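Local coordinates for FdxN element excision controlling factor XisI (Anabaena variabilis ATCC 29413, PDB 2NVM), which probably takes part in controlling the excision of the fdxN element, a site-specific DNA rearrangement of nitrogen-fixation genes in cyanobacteria, at residues 47-50 and 55-58; 73-78 and 84-89. All coordinates share one frame; numbering follows the deposited sequence. Where two conformers were deposited one is given.

Interaction 1 of 2, residues 47-50 and 55-58; sequences LIID and QYLW
Gln55 pairs with Asp50 through two backbone bonds, Asp50 N to Gln55 O at 2.8 Å and Gln55 N to Asp50 O at 3.0 Å, while its amide turns off to Tyr75 and Gln77. The carboxylate of Asp50 is used elsewhere, by Arg53 and by the backbone N of Ile49 of the second subunit. Tyr56, a non-hydrogen-bonded partner, crosses Ile49 at about a right angle: Ile49 CG2 meets the ring edge at Tyr56 CD1, 3.5 Å away, and Asp50 O lies over one face. With CG anti to the carbonyl carbon (chi1 -52°), the ring runs lengthwise toward Asp50 and the turn, and its hydroxyl hydrogen-bonds Asp54. An alanine in place of Tyr56 would probably leave Ile49 CG2 without its aromatic neighbour and Asp54 without the hydroxyl. Leu57 forms the second hydrogen-bonded pair, Ile48 N reaching Leu57 O at 2.7 Å; their side chains run alongside, Ile48 CD1 to Leu57 CD2 4.1 Å. Trp58 offers only its CB to Leu47 CD1, at 3.9 Å. The two strands, 177° apart in direction, form an antiparallel hairpin: Tyr56 and Trp58 face helix 4-23, Ile48 and Leu57 pack on the second subunit, and strand 67-79 continues the sheet beyond 55-58.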
ATOM      1  N   LEU B  47       5.918  -5.548   2.030  1.00 43.71           N
ATOM      2  CA  LEU B  47       6.297  -4.155   2.291  1.00 45.18           C
ATOM      3  C   LEU B  47       6.245  -3.433   0.945  1.00 44.39           C
ATOM      4  O   LEU B  47       6.746  -3.972  -0.047  1.00 42.25           O
ATOM      5  CB  LEU B  47       7.706  -4.120   2.902  1.00 45.83           C
ATOM      6  CG  LEU B  47       8.166  -2.865   3.639  1.00 48.75           C
ATOM      7  CD1 LEU B  47       7.208  -2.529   4.776  1.00 55.83           C
ATOM      8  CD2 LEU B  47       9.610  -3.072   4.175  1.00 46.28           C
ATOM      9  N   ILE B  48       5.611  -2.251   0.904  1.00 43.45           N
ATOM     10  CA  ILE B  48       5.447  -1.476  -0.342  1.00 46.10           C
ATOM     11  C   ILE B  48       5.866  -0.038  -0.035  1.00 48.01           C
ATOM     12  O   ILE B  48       5.101   0.745   0.561  1.00 49.76           O
ATOM     13  CB  ILE B  48       3.987  -1.561  -0.927  1.00 45.95           C
ATOM     14  CG1 ILE B  48       3.400  -2.980  -0.786  1.00 43.46           C
ATOM     15  CG2 ILE B  48       3.951  -1.041  -2.397  1.00 43.87           C
ATOM     16  CD1 ILE B  48       2.034  -3.163  -1.387  1.00 49.16           C
ATOM     17  N   ILE B  49       7.097   0.286  -0.416  1.00 46.13           N
ATOM     18  CA  ILE B  49       7.703   1.598  -0.200  1.00 48.30           C
ATOM     19  C   ILE B  49       7.774   2.342  -1.539  1.00 46.82           C
ATOM     20  O   ILE B  49       8.337   1.834  -2.482  1.00 45.34           O
ATOM     21  CB  ILE B  49       9.155   1.458   0.373  1.00 46.89           C
ATOM     22  CG1 ILE B  49       9.200   0.547   1.624  1.00 49.99           C
ATOM     23  CG2 ILE B  49       9.781   2.831   0.639  1.00 46.12           C
ATOM     24  CD1 ILE B  49       8.340   0.967   2.755  1.00 45.97           C
ATOM     25  N   ASP B  50       7.217   3.551  -1.574  1.00 49.05           N
ATOM     26  CA  ASP B  50       7.232   4.424  -2.747  1.00 49.88           C
ATOM     27  C   ASP B  50       7.760   5.790  -2.286  1.00 47.68           C
ATOM     28  O   ASP B  50       7.005   6.613  -1.770  1.00 46.34           O
ATOM     29  CB  ASP B  50       5.824   4.500  -3.361  1.00 50.87           C
ATOM     30  CG  ASP B  50       5.789   5.193  -4.720  1.00 49.50           C
ATOM     31  OD1 ASP B  50       6.678   5.979  -5.116  1.00 46.15           O
ATOM     32  OD2 ASP B  50       4.821   4.898  -5.423  1.00 57.43           O
ATOM     33  N   GLN B  55       4.583   7.164  -0.084  1.00 47.15           N
ATOM     34  CA  GLN B  55       3.580   6.185   0.362  1.00 46.58           C
ATOM     35  C   GLN B  55       4.388   5.001   0.866  1.00 45.60           C
ATOM     36  O   GLN B  55       5.251   4.481   0.137  1.00 46.82           O
ATOM     37  CB  GLN B  55       2.674   5.777  -0.791  1.00 46.39           C
ATOM     38  CG  GLN B  55       1.903   6.929  -1.451  1.00 47.15           C
ATOM     39  CD  GLN B  55       0.903   7.593  -0.539  1.00 50.43           C
ATOM     40  OE1 GLN B  55       0.165   6.925   0.165  1.00 55.05           O
ATOM     41  NE2 GLN B  55       0.857   8.918  -0.564  1.00 54.43           N
ATOM     42  N   TYR B  56       4.122   4.603   2.110  1.00 47.44           N
ATOM     43  CA  TYR B  56       4.852   3.539   2.818  1.00 46.13           C
ATOM     44  C   TYR B  56       3.815   2.622   3.445  1.00 46.35           C
ATOM     45  O   TYR B  56       3.113   3.034   4.370  1.00 47.03           O
ATOM     46  CB  TYR B  56       5.772   4.182   3.893  1.00 48.62           C
ATOM     47  CG  TYR B  56       6.651   5.273   3.305  1.00 47.13           C
ATOM     48  CD1 TYR B  56       7.869   4.968   2.677  1.00 49.66           C
ATOM     49  CD2 TYR B  56       6.230   6.615   3.323  1.00 43.11           C
ATOM     50  CE1 TYR B  56       8.666   5.988   2.092  1.00 47.66           C
ATOM     51  CE2 TYR B  56       7.022   7.641   2.750  1.00 44.31           C
ATOM     52  CZ  TYR B  56       8.222   7.324   2.129  1.00 47.11           C
ATOM     53  OH  TYR B  56       8.966   8.334   1.574  1.00 50.48           O
ATOM     54  N   LEU B  57       3.731   1.384   2.967  1.00 46.36           N
ATOM     55  CA  LEU B  57       2.719   0.452   3.441  1.00 45.06           C
ATOM     56  C   LEU B  57       3.215  -0.967   3.687  1.00 44.17           C
ATOM     57  O   LEU B  57       4.044  -1.477   2.963  1.00 44.13           O
ATOM     58  CB  LEU B  57       1.561   0.486   2.447  1.00 48.24           C
ATOM     59  CG  LEU B  57       0.302  -0.344   2.770  1.00 50.45           C
ATOM     60  CD1 LEU B  57      -0.976   0.458   2.539  1.00 57.51           C
ATOM     61  CD2 LEU B  57       0.317  -1.688   2.035  1.00 57.16           C
ATOM     62  N   TRP B  58       2.668  -1.566   4.735  1.00 44.22           N
ATOM     63  CA  TRP B  58       2.916  -2.912   5.163  1.00 44.35           C
ATOM     64  C   TRP B  58       1.545  -3.567   5.270  1.00 46.73           C
ATOM     65  O   TRP B  58       0.676  -3.092   6.023  1.00 46.12           O
ATOM     66  CB  TRP B  58       3.696  -2.895   6.501  1.00 46.86           C
ATOM     67  CG  TRP B  58       3.769  -4.178   7.264  1.00 44.64           C
ATOM     68  CD1 TRP B  58       3.687  -5.445   6.757  1.00 49.47           C
ATOM     69  CD2 TRP B  58       4.099  -4.328   8.656  1.00 48.90           C
ATOM     70  NE1 TRP B  58       3.860  -6.361   7.753  1.00 50.16           N
ATOM     71  CE2 TRP B  58       4.115  -5.721   8.930  1.00 47.22           C
ATOM     72  CE3 TRP B  58       4.348  -3.425   9.706  1.00 44.36           C
ATOM     73  CZ2 TRP B  58       4.371  -6.246  10.216  1.00 50.29           C
ATOM     74  CZ3 TRP B  58       4.610  -3.945  11.009  1.00 51.14           C
ATOM     75  CH2 TRP B  58       4.611  -5.350  11.245  1.00 47.86           C
TER

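Interaction 2 of 2, residues 73-78 and 84-89; sequences ILYLQI and WIEEDS
Tyr75 O accepts two backbone N-H groups, from Glu86 N at 2.9 Å and from Glu87 N at 3.2 Å, the latter in the carbonyl plane on a lone pair. This double acceptance marks a classic bulge, Glu86 and Glu87 both facing Tyr75, and it shifts the register by one before Leu76 pairs with Ile85. The extra residue brings the Glu86 side chain alongside the Tyr75 ring, where CG stands over the face, 4.1 Å from the centroid and 26° off the normal. Its chain then bends at chi2, carrying OE2 to Gln77 NE2 in a weak bond of 2.8 Å; Arg46 and Arg68 of the second subunit form salt bridges with the same carboxylate. Gln77 NE2 also lies over one face of the Trp84 ring, offset toward its rim, with the amide turned 71° from the indole; Gln77 OE1 accepts from Gln55 NE2, which helps fix the amide's rotation. Between backbones, Trp84 N meets Gln77 O at 2.7 Å, nearly straight, and on the sheet's opposite face Leu76 CD2 packs on Ile85 CG2 at 3.7 Å.

Toward Ser89 the pairing thins out. Leu74 CD1 touches Glu87 O, but Ile73 O and Ser89 N make no hydrogen bond. Instead a water donates to both Ile73 O and Glu87 OE2, beside the exposed Ser89; Glu87 OE1 is held by Gln70 of the second subunit. The whole is an antiparallel beta hairpin with a bulge, its strands 152° apart; Leu74, Leu76 and Ile85 face the helices 4-23 and 93-100, whereas Tyr75 and Glu86 face the dimer partner.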
ATOM      1  N   ILE B  73      -1.564  -3.435   7.708  1.00 51.05           N
ATOM      2  CA  ILE B  73      -0.997  -3.492   9.064  0.50 50.76           C
ATOM      3  C   ILE B  73      -0.525  -2.103   9.493  1.00 50.95           C
ATOM      4  O   ILE B  73      -0.840  -1.641  10.588  1.00 48.31           O
ATOM      5  CB  ILE B  73       0.266  -4.435   9.156  0.50 51.04           C
ATOM      6  CG1 ILE B  73      -0.036  -5.867   8.696  0.50 55.30           C
ATOM      7  CG2 ILE B  73       0.847  -4.462  10.579  0.50 49.97           C
ATOM      8  CD1 ILE B  73      -1.055  -6.574   9.518  0.50 58.46           C
ATOM      9  N   LEU B  74       0.270  -1.465   8.629  1.00 51.35           N
ATOM     10  CA  LEU B  74       0.849  -0.150   8.884  1.00 49.96           C
ATOM     11  C   LEU B  74       0.900   0.623   7.581  1.00 48.73           C
ATOM     12  O   LEU B  74       1.388   0.093   6.572  1.00 46.90           O
ATOM     13  CB  LEU B  74       2.248  -0.347   9.488  1.00 50.52           C
ATOM     14  CG  LEU B  74       3.077   0.773  10.134  1.00 53.62           C
ATOM     15  CD1 LEU B  74       2.303   1.528  11.180  1.00 57.07           C
ATOM     16  CD2 LEU B  74       4.328   0.156  10.777  1.00 50.20           C
ATOM     17  N   TYR B  75       0.367   1.848   7.606  1.00 47.37           N
ATOM     18  CA  TYR B  75       0.311   2.710   6.442  1.00 48.29           C
ATOM     19  C   TYR B  75       0.628   4.148   6.851  1.00 48.55           C
ATOM     20  O   TYR B  75      -0.059   4.737   7.690  1.00 48.80           O
ATOM     21  CB  TYR B  75      -1.054   2.563   5.711  1.00 46.61           C
ATOM     22  CG  TYR B  75      -1.284   3.494   4.534  1.00 44.14           C
ATOM     23  CD1 TYR B  75      -0.222   3.896   3.677  1.00 48.40           C
ATOM     24  CD2 TYR B  75      -2.588   3.901   4.193  1.00 48.29           C
ATOM     25  CE1 TYR B  75      -0.441   4.755   2.590  1.00 46.76           C
ATOM     26  CE2 TYR B  75      -2.821   4.751   3.110  1.00 45.97           C
ATOM     27  CZ  TYR B  75      -1.732   5.166   2.302  1.00 49.99           C
ATOM     28  OH  TYR B  75      -1.920   5.985   1.222  1.00 47.13           O
ATOM     29  N   LEU B  76       1.677   4.681   6.231  1.00 50.71           N
ATOM     30  CA  LEU B  76       2.175   6.028   6.465  1.00 52.11           C
ATOM     31  C   LEU B  76       2.372   6.742   5.137  1.00 52.37           C
ATOM     32  O   LEU B  76       2.770   6.113   4.145  1.00 53.28           O
ATOM     33  CB  LEU B  76       3.531   5.959   7.179  1.00 51.04           C
ATOM     34  CG  LEU B  76       3.639   5.128   8.463  1.00 51.14           C
ATOM     35  CD1 LEU B  76       5.053   5.125   8.977  1.00 59.81           C
ATOM     36  CD2 LEU B  76       2.742   5.662   9.531  1.00 60.75           C
ATOM     37  N   GLN B  77       2.051   8.031   5.115  1.00 53.84           N
ATOM     38  CA  GLN B  77       2.306   8.895   3.969  1.00 54.71           C
ATOM     39  C   GLN B  77       2.781  10.286   4.431  1.00 55.55           C
ATOM     40  O   GLN B  77       2.451  10.717   5.539  1.00 57.37           O
ATOM     41  CB  GLN B  77       1.118   9.006   2.994  1.00 54.29           C
ATOM     42  CG  GLN B  77      -0.148   9.645   3.549  1.00 54.21           C
ATOM     43  CD  GLN B  77      -1.124  10.209   2.531  1.00 59.06           C
ATOM     44  OE1 GLN B  77      -0.908  10.195   1.310  1.00 64.06           O
ATOM     45  NE2 GLN B  77      -2.204  10.775   3.054  1.00 71.89           N
ATOM     46  N   ILE B  78       3.576  10.945   3.585  1.00 56.14           N
ATOM     47  CA  ILE B  78       4.057  12.297   3.822  1.00 56.98           C
ATOM     48  C   ILE B  78       3.239  13.132   2.839  1.00 58.15           C
ATOM     49  O   ILE B  78       3.298  12.887   1.631  1.00 55.51           O
ATOM     50  CB  ILE B  78       5.580  12.488   3.624  1.00 58.44           C
ATOM     51  CG1 ILE B  78       6.382  11.435   4.430  1.00 56.78           C
ATOM     52  CG2 ILE B  78       5.960  13.903   4.040  1.00 53.52           C
ATOM     53  CD1 ILE B  78       7.871  11.500   4.236  1.00 55.27           C
ATOM     54  N   TRP B  84       1.422  11.418   7.954  1.00 48.73           N
ATOM     55  CA  TRP B  84       0.058  10.944   8.200  1.00 49.28           C
ATOM     56  C   TRP B  84       0.140   9.473   8.551  1.00 48.89           C
ATOM     57  O   TRP B  84       0.587   8.706   7.720  1.00 50.51           O
ATOM     58  CB  TRP B  84      -0.799  11.107   6.947  1.00 51.58           C
ATOM     59  CG  TRP B  84      -1.244  12.479   6.702  1.00 54.05           C
ATOM     60  CD1 TRP B  84      -0.487  13.539   6.313  1.00 57.50           C
ATOM     61  CD2 TRP B  84      -2.578  12.951   6.823  1.00 57.07           C
ATOM     62  NE1 TRP B  84      -1.267  14.665   6.204  1.00 57.10           N
ATOM     63  CE2 TRP B  84      -2.563  14.333   6.497  1.00 60.91           C
ATOM     64  CE3 TRP B  84      -3.796  12.343   7.179  1.00 58.35           C
ATOM     65  CZ2 TRP B  84      -3.733  15.128   6.523  1.00 58.62           C
ATOM     66  CZ3 TRP B  84      -4.958  13.113   7.198  1.00 53.87           C
ATOM     67  CH2 TRP B  84      -4.921  14.503   6.866  1.00 58.29           C
ATOM     68  N   ILE B  85      -0.259   9.098   9.766  1.00 49.57           N
ATOM     69  CA  ILE B  85      -0.314   7.689  10.198  1.00 49.12           C
ATOM     70  C   ILE B  85      -1.765   7.294   9.899  1.00 47.88           C
ATOM     71  O   ILE B  85      -2.682   7.639  10.654  1.00 48.36           O
ATOM     72  CB  ILE B  85       0.055   7.468  11.672  1.00 49.32           C
ATOM     73  CG1 ILE B  85       1.426   8.104  12.004  1.00 51.47           C
ATOM     74  CG2 ILE B  85       0.034   5.957  11.980  1.00 47.44           C
ATOM     75  CD1 ILE B  85       1.838   7.972  13.470  1.00 47.21           C
ATOM     76  N   GLU B  86      -1.955   6.634   8.750  1.00 49.30           N
ATOM     77  CA  GLU B  86      -3.274   6.175   8.271  1.00 49.66           C
ATOM     78  C   GLU B  86      -3.719   4.847   8.890  1.00 50.61           C
ATOM     79  O   GLU B  86      -4.894   4.565   8.940  1.00 53.17           O
ATOM     80  CB  GLU B  86      -3.256   6.019   6.751  1.00 51.53           C
ATOM     81  CG  GLU B  86      -2.806   7.249   5.923  1.00 52.35           C
ATOM     82  CD  GLU B  86      -3.757   8.431   5.911  1.00 50.84           C
ATOM     83  OE1 GLU B  86      -4.694   8.532   6.719  1.00 52.61           O
ATOM     84  OE2 GLU B  86      -3.538   9.332   5.088  1.00 54.92           O
ATOM     85  N   GLU B  87      -2.780   3.999   9.284  1.00 49.74           N
ATOM     86  CA  GLU B  87      -3.087   2.713   9.912  1.00 49.52           C
ATOM     87  C   GLU B  87      -1.885   2.363  10.760  1.00 49.93           C
ATOM     88  O   GLU B  87      -0.748   2.528  10.299  1.00 49.37           O
ATOM     89  CB  GLU B  87      -3.359   1.636   8.846  1.00 50.59           C
ATOM     90  CG  GLU B  87      -3.751   0.238   9.381  1.00 52.98           C
ATOM     91  CD  GLU B  87      -5.043   0.214  10.221  1.00 63.35           C
ATOM     92  OE1 GLU B  87      -6.053   0.794   9.782  1.00 65.36           O
ATOM     93  OE2 GLU B  87      -5.045  -0.413  11.315  1.00 74.96           O
ATOM     94  N   ASP B  88      -2.145   1.908  11.987  1.00 50.96           N
ATOM     95  CA  ASP B  88      -1.128   1.586  12.960  1.00 51.93           C
ATOM     96  C   ASP B  88      -1.482   0.309  13.715  1.00 53.14           C
ATOM     97  O   ASP B  88      -2.609   0.182  14.199  1.00 54.07           O
ATOM     98  CB  ASP B  88      -1.040   2.759  13.971  1.00 53.15           C
ATOM     99  CG  ASP B  88       0.042   2.556  15.059  1.00 52.43           C
ATOM    100  OD1 ASP B  88       1.108   1.987  14.752  1.00 51.09           O
ATOM    101  OD2 ASP B  88      -0.177   2.981  16.212  1.00 52.92           O
ATOM    102  N   SER B  89      -0.486  -0.569  13.862  1.00 52.75           N
ATOM    103  CA  SER B  89      -0.548  -1.855  14.588  1.00 52.93           C
ATOM    104  C   SER B  89       0.283  -1.900  15.906  1.00 51.42           C
ATOM    105  O   SER B  89       0.293  -2.928  16.585  1.00 48.51           O
ATOM    106  CB  SER B  89       0.053  -2.929  13.677  1.00 55.29           C
ATOM    107  OG  SER B  89       1.403  -2.579  13.346  1.00 60.09           O
TER
HETATM  108  O   HOH W   1      -2.881  -2.425  12.096  1.00 55.91           O

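After helix 4-23, the chain enters strand 44-50 and turns through four residues into strand 55-61, so interaction 1 closes a short hairpin. Past the small strand 63-64, the chain returns along strand 67-79, and interaction 2 closes the next hairpin with strand 82-87. The contacts follow in series, neither nested nor crossed, with centres about 9 Å apart. Strands 55-61 and 67-79 are sheet neighbours: Trp58 N lies 2.8 Å from Leu74 O, and Gln55 OE1 lies 2.5 Å from Tyr75 OH, both probable hydrogen bonds. Together they span four antiparallel strands, with strand 108-110 added in parallel beside 82-87, and both hairpins touch the second subunit.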